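Local coordinates for aminopeptidase N family protein (Idiomarina loihiensis L2TR, PDB 4FGM) that probably acts as a zinc-dependent aminopeptidase of the M61 family, carrying a zinc ion and a bound maleic acid in its active-site pocket, at residues D10-L15 with L99-G104; V463-P468 with S569-S574; I281-P286 with E407-F412. All blocks are in the same frame, centred on the assembly; numbering follows the deposited sequence.

In the fold
From the N terminus, contact 1 closes first: the turn at 10-15 meets the turn at 99-104, joining two neighbouring hairpin ends in the N-terminal beta domain. The chain then runs into the part that holds the zinc ion. There contact 3 closes a loop of 120 residues, mostly helix and without a strand, by setting 281-286, which follows the zinc-binding helix 262-277, against helix 401-413. Contact 2 closes last, pairing 463-468 with 569-574 and so closing off the stretch of chain that forms a separate antiparallel sheet. The three loops follow one another without nesting or crossing. Contacts 1 and 2, with centres about 48 Å apart, lie on opposite sides of the chain's centre.

Contact 1. Residues D10-L15 with L99-G104; sequences DLHGHL and LDQFQG
Asp-10 and Leu-11 open the contact by laying their carbonyl groups toward Leu-99 and Asp-100. Asp-10 O lies 4.0 Å from Leu-99 CD2, while the Asp-10 carboxylate turns back into its own loop, where OD1 accepts from Gly-13 N in an Asx motif. Leu-11 then brings both backbone and side chain across. Its O receives a CA-H...O contact from Asp-100 CA at 3.3 Å, and its CD1 meets Leu-99 CD1 at 3.9 Å. Leu-99 reaches it with CG anti to its own backbone N (chi1 -178°). Further out, the His-12 ring offers its edge, CD2, to Gln-101 CB at 4.2 Å.

The segment 10-15 is the tight end of the hairpin formed by strands 2-10 and 15-22, and a G1 beta bulge sets both His-14 and Leu-15 against Asp-10. The facing turn joins strands 97-99 and 103-106, and Asp-100 OD1 fastens it by accepting from Phe-102 N and Gln-103 N. Asp-100 OD2 is hydrogen-bonded to Tyr-98 OH.

His-14 makes the hydrogen bond between the turns: ND1 donates to Leu-99 O at 2.6 Å in a bent bond (N-H...O angle 141°); ND1 lies in the plane of the Leu-99 carbonyl, while the oxygen sits 20° out of the His-14 ring plane. The ring also stacks with Trp-90 of strand 81-91. Finally, Leu-15 O rests 3.7 Å from Leu-99 CD2.

Contact 2. Residues V463-P468 with S569-S574; sequences VQKQVP and SSYVLS
Gln-464 and Val-572 form a hydrogen-bonded antiparallel pair, and Gln-466 with Ser-570 forms the next, so four backbone bonds stitch these strands into a two-stranded sheet. Gln-464 N gives to Val-572 O at 3.2 Å, nearly straight at 174°, and Val-572 N returns to Gln-464 O. The second ring closes with Ser-570 N to Gln-466 O at 2.9 Å. There Ser-569 and Ser-570 both face Gln-466, a classic beta bulge at the start of strand 570-575.

Apolar packing fills the side carrying Val-463, Lys-465, Tyr-571 and Leu-573. Val-463 and Leu-573 lie side by side, CG2 to CD1 at 3.8 Å, and Val-463 CG1 reaches Tyr-571 CD2. Leu-337 and Leu-333 of helix 326-342 touch Tyr-571 and Leu-573 respectively. The strands precede and follow the chain of a separate antiparallel sheet, so their pairing brings its ends together beside this helix.

Lys-465 and Tyr-571 add a CH-pi contact. Lys-465 CG stands over one face of the Tyr-571 ring, offset toward its rim, 4.3 Å from the centroid. Lys-465 CD lies 3.4 Å from Tyr-571 CZ and as near its OH; beyond a bend at chi3 (-54°) the chain goes on to NZ, which makes a weak hydrogen bond to Tyr-571 OH.

On the other side, Gln-466 CG packs on Ser-570 CB and its OE1 on Val-572 CG2. Past the strand ends, Pro-468 CD lies against Ser-569 OG, a buried hydroxyl with no polar partner in the model. The chemistry implies a pairing carried by backbone bonds and apolar contacts, to which the lysine adds mainly its methylene chain.

Contact 3. Residues I281-P286 with E407-F412; sequences IKTLKP and ELWHEF
Leu-284 is the side chain by which the loop after the zinc-binding HExxH helix, 262-277, packs on helix 401-413, which takes a wider pi-type turn at 409-412. CB is directed toward the helix, and CG, anti to the backbone N (chi1 -161°), comes to lie by the helix backbone. CB lies 3.8 Å from Trp-409 CD1, approaching the indole obliquely. CG comes next, 4.1 Å from Leu-408 O. At the tip, CD2 meets Phe-412 CB at 3.8 Å, the two side chains lying alongside each other and pointing the same way. Phe-305 and Tyr-306 of helix 303-306 also touch this leucine, so it joins the loop to two helices at once.

Beside it, Thr-283 supplies the polar part of the contact. Trp-409 NE1 donates to Thr-283 OG1 at 2.8 Å with an N-H...O angle of 168°, and the oxygen lies within 6° of the indole plane, at the ring edge. The same OG1 lies within hydrogen-bonding reach of the carbonyl oxygens of both Ser-278 and Trp-279, and its single proton can serve one of them or be shared between the two. One hydroxyl thus links helix 401-413 to the residues that directly follow the metal-binding helix and its zinc ligand His-277. Edge-to-face contacts with Trp-279 and Phe-215 further fix the indole. An alanine in place of Trp-409 would probably leave Thr-283 OG1 without its N-H donor and open a gap beside Leu-284 CB and the rings of Trp-279 and Phe-215.

A water bridges the two backbones as well: it accepts from Lys-285 N and donates to Thr-283 O and, at 2.6 Å, to Phe-412 O.

Contact 1. Residues D10-L15 with L99-G104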
loop_
_atom_site.group_PDB
_atom_site.type_symbol
_atom_site.label_atom_id
_atom_site.label_comp_id
_atom_site.label_asym_id
_atom_site.label_seq_id
_atom_site.Cartn_x
_atom_site.Cartn_y
_atom_site.Cartn_z
ATOM N N ASP A 10 16.733 13.452 -20.816
ATOM C CA ASP A 10 17.864 13.883 -20.009
ATOM C C ASP A 10 18.004 13.049 -18.742
ATOM O O ASP A 10 17.362 13.325 -17.725
ATOM C CB ASP A 10 17.693 15.361 -19.644
ATOM C CG ASP A 10 18.973 15.981 -19.095
ATOM O OD1 ASP A 10 19.828 15.222 -18.581
ATOM O OD2 ASP A 10 19.114 17.223 -19.168
ATOM N N LEU A 11 18.860 12.038 -18.806
ATOM C CA LEU A 11 19.089 11.147 -17.678
ATOM C C LEU A 11 19.695 11.811 -16.441
ATOM O O LEU A 11 19.237 11.575 -15.321
ATOM C CB LEU A 11 19.955 9.975 -18.137
ATOM C CG LEU A 11 19.213 8.722 -18.621
ATOM C CD1 LEU A 11 17.868 9.066 -19.217
ATOM C CD2 LEU A 11 20.081 7.991 -19.618
ATOM N N HIS A 12 20.713 12.643 -16.633
ATOM C CA HIS A 12 21.344 13.310 -15.499
ATOM C C HIS A 12 20.468 14.421 -14.924
ATOM O O HIS A 12 20.552 14.729 -13.728
ATOM C CB HIS A 12 22.710 13.872 -15.900
ATOM C CG HIS A 12 23.722 12.816 -16.217
ATOM N ND1 HIS A 12 25.028 13.110 -16.549
ATOM C CD2 HIS A 12 23.620 11.466 -16.257
ATOM C CE1 HIS A 12 25.683 11.987 -16.781
ATOM N NE2 HIS A 12 24.851 10.974 -16.611
ATOM N N GLY A 13 19.634 15.018 -15.778
ATOM C CA GLY A 13 18.740 16.068 -15.330
ATOM C C GLY A 13 17.389 15.532 -14.851
ATOM O O GLY A 13 16.557 16.290 -14.344
ATOM N N HIS A 14 17.164 14.228 -15.007
ATOM C CA HIS A 14 15.908 13.605 -14.585
ATOM C C HIS A 14 14.720 14.253 -15.306
ATOM O O HIS A 14 13.723 14.618 -14.687
ATOM C CB HIS A 14 15.724 13.756 -13.068
ATOM C CG HIS A 14 16.989 13.579 -12.287
ATOM N ND1 HIS A 14 17.793 12.468 -12.411
ATOM C CD2 HIS A 14 17.606 14.396 -11.401
ATOM C CE1 HIS A 14 18.854 12.607 -11.635
ATOM N NE2 HIS A 14 18.765 13.767 -11.014
ATOM N N LEU A 15 14.824 14.384 -16.621
ATOM C CA LEU A 15 13.766 15.009 -17.393
ATOM C C LEU A 15 13.254 14.177 -18.552
ATOM O O LEU A 15 14.031 13.652 -19.347
ATOM C CB LEU A 15 14.252 16.357 -17.935
ATOM C CG LEU A 15 14.556 17.469 -16.924
ATOM C CD1 LEU A 15 15.407 18.541 -17.580
ATOM C CD2 LEU A 15 13.251 18.052 -16.405
ATOM N N LEU A 99 13.763 9.100 -12.841
ATOM C CA LEU A 99 14.660 8.895 -13.968
ATOM C C LEU A 99 16.096 9.349 -13.700
ATOM O O LEU A 99 16.333 10.497 -13.331
ATOM C CB LEU A 99 14.137 9.636 -15.203
ATOM C CG LEU A 99 14.972 9.474 -16.480
ATOM C CD1 LEU A 99 14.831 8.056 -16.977
ATOM C CD2 LEU A 99 14.516 10.469 -17.555
ATOM N N ASP A 100 17.045 8.433 -13.858
ATOM C CA ASP A 100 18.467 8.754 -13.718
ATOM C C ASP A 100 19.212 7.885 -14.741
ATOM O O ASP A 100 18.569 7.315 -15.633
ATOM C CB ASP A 100 18.977 8.542 -12.281
ATOM C CG ASP A 100 18.950 7.090 -11.837
ATOM O OD1 ASP A 100 18.692 6.187 -12.666
ATOM O OD2 ASP A 100 19.210 6.855 -10.636
ATOM N N GLN A 101 20.533 7.771 -14.642
ATOM C CA GLN A 101 21.264 6.986 -15.635
ATOM C C GLN A 101 21.214 5.479 -15.401
ATOM O O GLN A 101 21.843 4.711 -16.135
ATOM C CB GLN A 101 22.735 7.442 -15.732
ATOM C CG GLN A 101 23.606 7.137 -14.501
ATOM C CD GLN A 101 23.520 8.211 -13.425
ATOM O OE1 GLN A 101 22.434 8.582 -12.983
ATOM N NE2 GLN A 101 24.674 8.711 -12.997
ATOM N N PHE A 102 20.459 5.043 -14.401
ATOM C CA PHE A 102 20.382 3.612 -14.124
ATOM C C PHE A 102 19.003 3.026 -14.387
ATOM O O PHE A 102 18.873 1.845 -14.709
ATOM C CB PHE A 102 20.803 3.338 -12.674
ATOM C CG PHE A 102 22.168 3.877 -12.327
ATOM C CD1 PHE A 102 23.312 3.325 -12.894
ATOM C CD2 PHE A 102 22.304 4.947 -11.447
ATOM C CE1 PHE A 102 24.582 3.835 -12.593
ATOM C CE2 PHE A 102 23.561 5.467 -11.136
ATOM C CZ PHE A 102 24.707 4.909 -11.709
ATOM N N GLN A 103 17.966 3.844 -14.253
ATOM C CA GLN A 103 16.615 3.345 -14.482
ATOM C C GLN A 103 15.603 4.464 -14.672
ATOM O O GLN A 103 15.897 5.639 -14.444
ATOM C CB GLN A 103 16.181 2.456 -13.307
ATOM C CG GLN A 103 15.783 3.219 -12.033
ATOM C CD GLN A 103 15.565 2.305 -10.829
ATOM O OE1 GLN A 103 15.029 1.195 -10.952
ATOM N NE2 GLN A 103 15.971 2.773 -9.657
ATOM N N GLY A 104 14.408 4.075 -15.096
ATOM C CA GLY A 104 13.332 5.016 -15.296
ATOM C C GLY A 104 12.010 4.366 -14.928
ATOM O O GLY A 104 11.779 3.186 -15.198
#

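Contact 2. Residues V463-P468 with S569-S574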
loop_
_atom_site.group_PDB
_atom_site.type_symbol
_atom_site.label_atom_id
_atom_site.label_comp_id
_atom_site.label_asym_id
_atom_site.label_seq_id
_atom_site.Cartn_x
_atom_site.Cartn_y
_atom_site.Cartn_z
ATOM N N VAL A 463 -5.282 -17.031 22.842
ATOM C CA VAL A 463 -4.758 -15.668 22.818
ATOM C C VAL A 463 -4.244 -15.235 24.190
ATOM O O VAL A 463 -4.994 -15.209 25.166
ATOM C CB VAL A 463 -5.829 -14.639 22.396
ATOM C CG1 VAL A 463 -5.223 -13.238 22.403
ATOM C CG2 VAL A 463 -6.375 -14.974 21.022
ATOM N N GLN A 464 -2.965 -14.891 24.265
ATOM C CA GLN A 464 -2.398 -14.427 25.518
ATOM C C GLN A 464 -1.669 -13.111 25.294
ATOM O O GLN A 464 -0.886 -12.983 24.356
ATOM C CB GLN A 464 -1.466 -15.488 26.115
ATOM C CG GLN A 464 -0.364 -15.986 25.207
ATOM C CD GLN A 464 0.064 -17.402 25.566
ATOM O OE1 GLN A 464 0.085 -17.778 26.740
ATOM N NE2 GLN A 464 0.417 -18.191 24.554
ATOM N N LYS A 465 -1.959 -12.126 26.142
ATOM C CA LYS A 465 -1.333 -10.813 26.033
ATOM C C LYS A 465 -0.137 -10.720 26.971
ATOM O O LYS A 465 -0.108 -11.353 28.025
ATOM C CB LYS A 465 -2.334 -9.709 26.382
ATOM C CG LYS A 465 -3.759 -10.004 25.963
ATOM C CD LYS A 465 -4.604 -8.741 25.911
ATOM C CE LYS A 465 -4.565 -7.953 27.209
ATOM N NZ LYS A 465 -5.369 -6.702 27.103
ATOM N N GLN A 466 0.852 -9.925 26.587
ATOM C CA GLN A 466 2.038 -9.758 27.411
ATOM C C GLN A 466 2.761 -8.476 27.035
ATOM O O GLN A 466 2.509 -7.894 25.982
ATOM C CB GLN A 466 2.982 -10.957 27.236
ATOM C CG GLN A 466 3.615 -11.066 25.858
ATOM C CD GLN A 466 4.428 -12.336 25.686
ATOM O OE1 GLN A 466 3.924 -13.441 25.892
ATOM N NE2 GLN A 466 5.692 -12.187 25.298
ATOM N N VAL A 467 3.656 -8.038 27.911
ATOM C CA VAL A 467 4.436 -6.836 27.668
ATOM C C VAL A 467 5.525 -7.195 26.663
ATOM O O VAL A 467 6.186 -8.222 26.799
ATOM C CB VAL A 467 5.095 -6.337 28.969
ATOM C CG1 VAL A 467 5.881 -5.065 28.703
ATOM C CG2 VAL A 467 4.029 -6.100 30.030
ATOM N N PRO A 468 5.713 -6.363 25.629
ATOM C CA PRO A 468 6.743 -6.635 24.618
ATOM C C PRO A 468 8.137 -6.514 25.230
ATOM O O PRO A 468 8.278 -5.990 26.331
ATOM C CB PRO A 468 6.466 -5.573 23.554
ATOM C CG PRO A 468 5.905 -4.429 24.361
ATOM C CD PRO A 468 4.971 -5.126 25.316
ATOM N N SER A 569 0.477 -5.263 25.594
ATOM C CA SER A 569 0.160 -4.961 24.203
ATOM C C SER A 569 0.509 -6.002 23.139
ATOM O O SER A 569 0.023 -5.917 22.013
ATOM C CB SER A 569 0.806 -3.620 23.833
ATOM O OG SER A 569 2.199 -3.631 24.115
ATOM N N SER A 570 1.364 -6.963 23.467
ATOM C CA SER A 570 1.704 -7.998 22.499
ATOM C C SER A 570 0.667 -9.118 22.546
ATOM O O SER A 570 0.545 -9.813 23.552
ATOM C CB SER A 570 3.092 -8.583 22.785
ATOM O OG SER A 570 4.121 -7.789 22.218
ATOM N N TYR A 571 -0.099 -9.273 21.471
ATOM C CA TYR A 571 -1.093 -10.337 21.408
ATOM C C TYR A 571 -0.441 -11.528 20.704
ATOM O O TYR A 571 -0.253 -11.515 19.489
ATOM C CB TYR A 571 -2.343 -9.879 20.636
ATOM C CG TYR A 571 -3.242 -8.940 21.415
ATOM C CD1 TYR A 571 -2.770 -7.706 21.869
ATOM C CD2 TYR A 571 -4.555 -9.300 21.731
ATOM C CE1 TYR A 571 -3.582 -6.854 22.624
ATOM C CE2 TYR A 571 -5.376 -8.456 22.483
ATOM C CZ TYR A 571 -4.880 -7.236 22.928
ATOM O OH TYR A 571 -5.669 -6.404 23.693
ATOM N N VAL A 572 -0.079 -12.547 21.475
ATOM C CA VAL A 572 0.551 -13.734 20.917
ATOM C C VAL A 572 -0.508 -14.808 20.647
ATOM O O VAL A 572 -1.268 -15.189 21.542
ATOM C CB VAL A 572 1.630 -14.281 21.883
ATOM C CG1 VAL A 572 2.218 -15.584 21.347
ATOM C CG2 VAL A 572 2.728 -13.243 22.059
ATOM N N LEU A 573 -0.557 -15.280 19.403
ATOM C CA LEU A 573 -1.526 -16.292 18.997
ATOM C C LEU A 573 -0.898 -17.650 18.736
ATOM O O LEU A 573 0.150 -17.751 18.099
ATOM C CB LEU A 573 -2.269 -15.836 17.741
ATOM C CG LEU A 573 -3.572 -15.061 17.950
ATOM C CD1 LEU A 573 -3.375 -13.963 18.968
ATOM C CD2 LEU A 573 -4.039 -14.493 16.621
ATOM N N SER A 574 -1.557 -18.690 19.231
ATOM C CA SER A 574 -1.084 -20.057 19.059
ATOM C C SER A 574 -2.248 -21.044 18.976
ATOM O O SER A 574 -3.310 -20.836 19.568
ATOM C CB SER A 574 -0.164 -20.448 20.217
ATOM O OG SER A 574 -0.800 -20.229 21.462
#

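Contact 3. Residues I281-P286 with E407-F412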
loop_
_atom_site.group_PDB
_atom_site.type_symbol
_atom_site.label_atom_id
_atom_site.label_comp_id
_atom_site.label_asym_id
_atom_site.label_seq_id
_atom_site.Cartn_x
_atom_site.Cartn_y
_atom_site.Cartn_z
ATOM N N ILE A 281 -10.823 -3.538 -5.890
ATOM C CA ILE A 281 -10.473 -2.141 -6.152
ATOM C C ILE A 281 -10.208 -1.734 -7.579
ATOM O O ILE A 281 -10.360 -0.547 -7.912
ATOM C CB ILE A 281 -9.294 -1.627 -5.279
ATOM C CG1 ILE A 281 -9.427 -0.108 -5.096
ATOM C CG2 ILE A 281 -7.981 -1.797 -6.020
ATOM C CD1 ILE A 281 -10.757 0.309 -4.530
ATOM N N LYS A 282 -9.765 -2.679 -8.396
ATOM C CA LYS A 282 -9.503 -2.333 -9.779
ATOM C C LYS A 282 -10.754 -2.606 -10.603
ATOM O O LYS A 282 -11.055 -1.838 -11.527
ATOM C CB LYS A 282 -8.330 -3.127 -10.357
ATOM C CG LYS A 282 -6.963 -2.553 -9.971
ATOM C CD LYS A 282 -7.060 -1.067 -9.630
ATOM C CE LYS A 282 -6.863 -0.235 -10.860
ATOM N NZ LYS A 282 -7.503 1.083 -10.656
ATOM N N THR A 283 -11.473 -3.692 -10.295
ATOM C CA THR A 283 -12.697 -4.014 -11.030
ATOM C C THR A 283 -13.888 -3.869 -10.089
ATOM O O THR A 283 -14.856 -3.180 -10.411
ATOM C CB THR A 283 -12.643 -5.426 -11.637
ATOM O OG1 THR A 283 -12.058 -6.341 -10.700
ATOM C CG2 THR A 283 -11.823 -5.405 -12.921
ATOM N N LEU A 284 -13.820 -4.521 -8.931
ATOM C CA LEU A 284 -14.870 -4.394 -7.922
ATOM C C LEU A 284 -14.407 -3.125 -7.202
ATOM O O LEU A 284 -13.280 -3.077 -6.714
ATOM C CB LEU A 284 -14.837 -5.583 -6.950
ATOM C CG LEU A 284 -16.056 -5.936 -6.078
ATOM C CD1 LEU A 284 -15.584 -6.166 -4.656
ATOM C CD2 LEU A 284 -17.113 -4.844 -6.119
ATOM N N LYS A 285 -15.243 -2.095 -7.152
ATOM C CA LYS A 285 -14.847 -0.851 -6.501
ATOM C C LYS A 285 -16.064 -0.022 -6.116
ATOM O O LYS A 285 -17.173 -0.311 -6.558
ATOM C CB LYS A 285 -13.950 -0.037 -7.444
ATOM C CG LYS A 285 -14.696 0.657 -8.576
ATOM C CD LYS A 285 -13.742 1.326 -9.569
ATOM C CE LYS A 285 -13.068 0.289 -10.464
ATOM N NZ LYS A 285 -12.203 0.903 -11.524
ATOM N N PRO A 286 -15.878 1.013 -5.268
ATOM C CA PRO A 286 -17.028 1.838 -4.879
ATOM C C PRO A 286 -17.501 2.709 -6.045
ATOM O O PRO A 286 -16.712 3.073 -6.922
ATOM C CB PRO A 286 -16.491 2.659 -3.707
ATOM C CG PRO A 286 -15.038 2.793 -4.022
ATOM C CD PRO A 286 -14.660 1.421 -4.540
ATOM N N GLU A 407 -18.184 -14.206 -4.999
ATOM C CA GLU A 407 -19.539 -13.822 -5.360
ATOM C C GLU A 407 -19.712 -12.313 -5.476
ATOM O O GLU A 407 -20.304 -11.831 -6.445
ATOM C CB GLU A 407 -20.525 -14.412 -4.351
ATOM C CG GLU A 407 -20.621 -15.933 -4.448
ATOM C CD GLU A 407 -21.480 -16.546 -3.362
ATOM O OE1 GLU A 407 -22.420 -15.868 -2.898
ATOM O OE2 GLU A 407 -21.228 -17.712 -2.982
ATOM N N LEU A 408 -19.197 -11.560 -4.508
ATOM C CA LEU A 408 -19.322 -10.109 -4.581
ATOM C C LEU A 408 -18.630 -9.599 -5.835
ATOM O O LEU A 408 -19.085 -8.640 -6.455
ATOM C CB LEU A 408 -18.716 -9.436 -3.346
ATOM C CG LEU A 408 -19.576 -9.452 -2.079
ATOM C CD1 LEU A 408 -18.778 -8.897 -0.907
ATOM C CD2 LEU A 408 -20.830 -8.628 -2.304
ATOM N N TRP A 409 -17.538 -10.251 -6.222
ATOM C CA TRP A 409 -16.819 -9.821 -7.412
ATOM C C TRP A 409 -17.621 -10.069 -8.688
ATOM O O TRP A 409 -17.669 -9.210 -9.569
ATOM C CB TRP A 409 -15.462 -10.521 -7.540
ATOM C CG TRP A 409 -14.708 -10.000 -8.725
ATOM C CD1 TRP A 409 -14.088 -8.784 -8.835
ATOM C CD2 TRP A 409 -14.612 -10.612 -10.014
ATOM N NE1 TRP A 409 -13.622 -8.600 -10.111
ATOM C CE2 TRP A 409 -13.934 -9.705 -10.860
ATOM C CE3 TRP A 409 -15.045 -11.837 -10.543
ATOM C CZ2 TRP A 409 -13.671 -9.986 -12.205
ATOM C CZ3 TRP A 409 -14.786 -12.115 -11.880
ATOM C CH2 TRP A 409 -14.108 -11.189 -12.696
ATOM N N HIS A 410 -18.238 -11.241 -8.797
ATOM C CA HIS A 410 -19.030 -11.553 -9.988
ATOM C C HIS A 410 -20.277 -10.681 -10.087
ATOM O O HIS A 410 -20.716 -10.329 -11.182
ATOM C CB HIS A 410 -19.433 -13.025 -9.984
ATOM C CG HIS A 410 -18.328 -13.950 -10.390
ATOM N ND1 HIS A 410 -17.890 -14.058 -11.692
ATOM C CD2 HIS A 410 -17.564 -14.801 -9.663
ATOM C CE1 HIS A 410 -16.906 -14.937 -11.752
ATOM N NE2 HIS A 410 -16.688 -15.401 -10.534
ATOM N N GLU A 411 -20.836 -10.316 -8.939
ATOM C CA GLU A 411 -22.033 -9.491 -8.917
ATOM C C GLU A 411 -21.785 -8.016 -9.191
ATOM O O GLU A 411 -22.404 -7.427 -10.075
ATOM C CB GLU A 411 -22.745 -9.615 -7.570
ATOM C CG GLU A 411 -23.659 -10.813 -7.444
ATOM C CD GLU A 411 -24.575 -10.710 -6.237
ATOM O OE1 GLU A 411 -25.218 -9.648 -6.061
ATOM O OE2 GLU A 411 -24.657 -11.693 -5.469
ATOM N N PHE A 412 -20.871 -7.422 -8.434
ATOM C CA PHE A 412 -20.607 -5.998 -8.564
ATOM C C PHE A 412 -19.293 -5.618 -9.223
ATOM O O PHE A 412 -19.136 -4.480 -9.665
ATOM C CB PHE A 412 -20.691 -5.359 -7.179
ATOM C CG PHE A 412 -21.968 -5.668 -6.452
ATOM C CD1 PHE A 412 -23.163 -5.057 -6.829
ATOM C CD2 PHE A 412 -21.986 -6.595 -5.413
ATOM C CE1 PHE A 412 -24.354 -5.358 -6.180
ATOM C CE2 PHE A 412 -23.178 -6.906 -4.755
ATOM C CZ PHE A 412 -24.364 -6.286 -5.142
HETATM O O HOH W 1 -17.476 -2.563 -9.353
#